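Substrate binding periplasmic protein (Ralstonia solanacearum, PDB 3LOP) probably binds leucine or a related amino acid in the periplasm for delivery to a membrane transporter. Local coordinates at residues 298-303 against 310-315. Sequence-based numbering, arbitrary orientation.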
loop_
_atom_site.group_PDB
_atom_site.type_symbol
_atom_site.label_atom_id
_atom_site.label_comp_id
_atom_site.label_asym_id
_atom_site.label_seq_id
_atom_site.Cartn_x
_atom_site.Cartn_y
_atom_site.Cartn_z
ATOM N N GLU A 298 -9.680 6.844 15.242
ATOM C CA GLU A 298 -10.034 8.226 15.549
ATOM C C GLU A 298 -11.464 8.502 15.092
ATOM O O GLU A 298 -12.226 9.183 15.776
ATOM C CB GLU A 298 -9.060 9.186 14.861
ATOM C CG GLU A 298 -9.399 10.673 14.988
ATOM C CD GLU A 298 -9.468 11.173 16.426
ATOM O OE1 GLU A 298 -8.935 10.507 17.338
ATOM O OE2 GLU A 298 -10.053 12.255 16.638
ATOM N N ALA A 299 -11.829 7.970 13.929
ATOM C CA ALA A 299 -13.179 8.163 13.420
ATOM C C ALA A 299 -14.172 7.466 14.342
ATOM O O ALA A 299 -15.231 8.008 14.646
ATOM C CB ALA A 299 -13.295 7.612 12.003
ATOM N N ILE A 300 -13.829 6.261 14.792
ATOM C CA ILE A 300 -14.714 5.525 15.685
ATOM C C ILE A 300 -14.883 6.296 16.993
ATOM O O ILE A 300 -15.981 6.373 17.542
ATOM C CB ILE A 300 -14.163 4.111 15.972
ATOM C CG1 ILE A 300 -14.148 3.298 14.672
ATOM C CG2 ILE A 300 -15.028 3.415 17.018
ATOM C CD1 ILE A 300 -13.547 1.911 14.805
ATOM N N ARG A 301 -13.792 6.877 17.478
ATOM C CA ARG A 301 -13.825 7.650 18.714
ATOM C C ARG A 301 -14.776 8.835 18.573
ATOM O O ARG A 301 -15.583 9.104 19.463
ATOM C CB ARG A 301 -12.422 8.160 19.058
ATOM C CG ARG A 301 -12.337 8.838 20.420
ATOM C CD ARG A 301 -10.963 9.450 20.655
ATOM N NE ARG A 301 -10.743 10.629 19.822
ATOM C CZ ARG A 301 -11.397 11.778 19.967
ATOM N NH1 ARG A 301 -12.316 11.906 20.916
ATOM N NH2 ARG A 301 -11.138 12.798 19.160
ATOM N N ARG A 302 -14.680 9.538 17.449
ATOM C CA ARG A 302 -15.531 10.695 17.196
ATOM C C ARG A 302 -16.993 10.317 16.986
ATOM O O ARG A 302 -17.888 11.137 17.200
ATOM C CB ARG A 302 -15.026 11.463 15.972
ATOM C CG ARG A 302 -13.637 12.052 16.136
ATOM C CD ARG A 302 -13.271 12.886 14.921
ATOM N NE ARG A 302 -11.930 13.451 15.021
ATOM C CZ ARG A 302 -11.480 14.443 14.258
ATOM N NH1 ARG A 302 -12.267 14.987 13.337
ATOM N NH2 ARG A 302 -10.244 14.897 14.418
ATOM N N ALA A 303 -17.233 9.077 16.570
ATOM C CA ALA A 303 -18.592 8.606 16.320
ATOM C C ALA A 303 -19.411 8.445 17.596
ATOM O O ALA A 303 -20.637 8.338 17.539
ATOM C CB ALA A 303 -18.553 7.293 15.553
ATOM N N GLU A 310 -23.028 3.930 10.009
ATOM C CA GLU A 310 -23.339 5.253 9.477
ATOM C C GLU A 310 -22.592 6.363 10.215
ATOM O O GLU A 310 -22.068 7.285 9.594
ATOM C CB GLU A 310 -24.851 5.500 9.556
ATOM C CG GLU A 310 -25.294 6.930 9.266
ATOM C CD GLU A 310 -24.791 7.457 7.935
ATOM O OE1 GLU A 310 -24.855 6.712 6.933
ATOM O OE2 GLU A 310 -24.344 8.622 7.890
ATOM N N GLN A 311 -22.539 6.272 11.541
ATOM C CA GLN A 311 -21.850 7.284 12.329
ATOM C C GLN A 311 -20.349 7.280 12.063
ATOM O O GLN A 311 -19.715 8.332 12.023
ATOM C CB GLN A 311 -22.114 7.068 13.820
ATOM C CG GLN A 311 -23.549 7.345 14.230
ATOM C CD GLN A 311 -23.799 7.043 15.691
ATOM O OE1 GLN A 311 -23.597 5.917 16.146
ATOM N NE2 GLN A 311 -24.242 8.049 16.437
ATOM N N VAL A 312 -19.781 6.097 11.875
ATOM C CA VAL A 312 -18.356 5.998 11.604
ATOM C C VAL A 312 -18.058 6.584 10.222
ATOM O O VAL A 312 -17.068 7.288 10.038
ATOM C CB VAL A 312 -17.882 4.526 11.689
ATOM C CG1 VAL A 312 -16.442 4.403 11.217
ATOM C CG2 VAL A 312 -18.003 4.038 13.127
ATOM N N ARG A 313 -18.923 6.303 9.252
ATOM C CA ARG A 313 -18.741 6.836 7.904
ATOM C C ARG A 313 -18.768 8.362 7.981
ATOM O O ARG A 313 -17.918 9.050 7.417
ATOM C CB ARG A 313 -19.872 6.358 6.989
ATOM C CG ARG A 313 -19.746 6.823 5.546
ATOM C CD ARG A 313 -21.076 6.708 4.817
ATOM N NE ARG A 313 -22.061 7.632 5.375
ATOM C CZ ARG A 313 -21.982 8.957 5.276
ATOM N NH1 ARG A 313 -20.965 9.519 4.636
ATOM N NH2 ARG A 313 -22.915 9.721 5.826
ATOM N N HIS A 314 -19.757 8.876 8.698
ATOM C CA HIS A 314 -19.932 10.309 8.868
ATOM C C HIS A 314 -18.672 10.930 9.470
ATOM O O HIS A 314 -18.165 11.938 8.977
ATOM C CB HIS A 314 -21.136 10.548 9.777
ATOM C CG HIS A 314 -21.593 11.968 9.824
ATOM N ND1 HIS A 314 -20.839 12.975 10.385
ATOM C CD2 HIS A 314 -22.737 12.549 9.393
ATOM C CE1 HIS A 314 -21.500 14.114 10.298
ATOM N NE2 HIS A 314 -22.656 13.884 9.701
ATOM N N ALA A 315 -18.161 10.308 10.528
ATOM C CA ALA A 315 -16.964 10.797 11.200
ATOM C C ALA A 315 -15.767 10.824 10.251
ATOM O O ALA A 315 -14.978 11.766 10.258
ATOM C CB ALA A 315 -16.659 9.924 12.414
HETATM O O HOH W 1 -14.664 13.647 12.227
HETATM O O HOH W 2 -22.747 7.351 19.255
#
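A315 brings its CB against the carbonyl oxygen of A299, 3.3 Å from A299 O, so the methyl lies against a carbonyl that already accepts the helical bond from A303 N. The same A315 CB is 4.1 Å from A299 CB. One turn further along helix 284-303, the methyl of A303 meets Q311 and V312 of helix 309-317: A303 CB is 4.0 Å from Q311 CB and 4.1 Å from V312 CG2. V312 holds CG1 anti to its backbone N (chi1 172°), which leaves CG2 beside that N, where it touches both A303 and the CG1 of I300; V312 and I300 also reach V75 of strand 74-78. The backbones come nearest at A299 with A315 and at A303 with Q311; three of the four residues are alanines, consistent with the segment axes approaching to 8.0 Å, 116° apart in direction. Through V75 the two helices are joined to the parallel sheet that includes strands 6-12 and 74-78, in one lobe of the periplasmic binding protein fold.

Direct polar bonds are absent between the segments; two waters link them at the margins instead. Beside A315, one water takes a hydrogen from R302 NH1 and gives one to A315 O at 2.7 Å. Beside Q311, another donates to A303 O and weakly accepts from Q311 NE2, while Q311 OE1 is bound by T308 N. R302 NE also meets E298 OE2 nearly straight (169°), on the anti side of a carboxylate that R301 grips side-on with NE and NH2. Sharing E298 OE2 with R301 probably steadies the R302 guanidinium that holds the first water. The methyl contacts and the lack of direct bonds imply an apolar centre whose polar margins are joined through water.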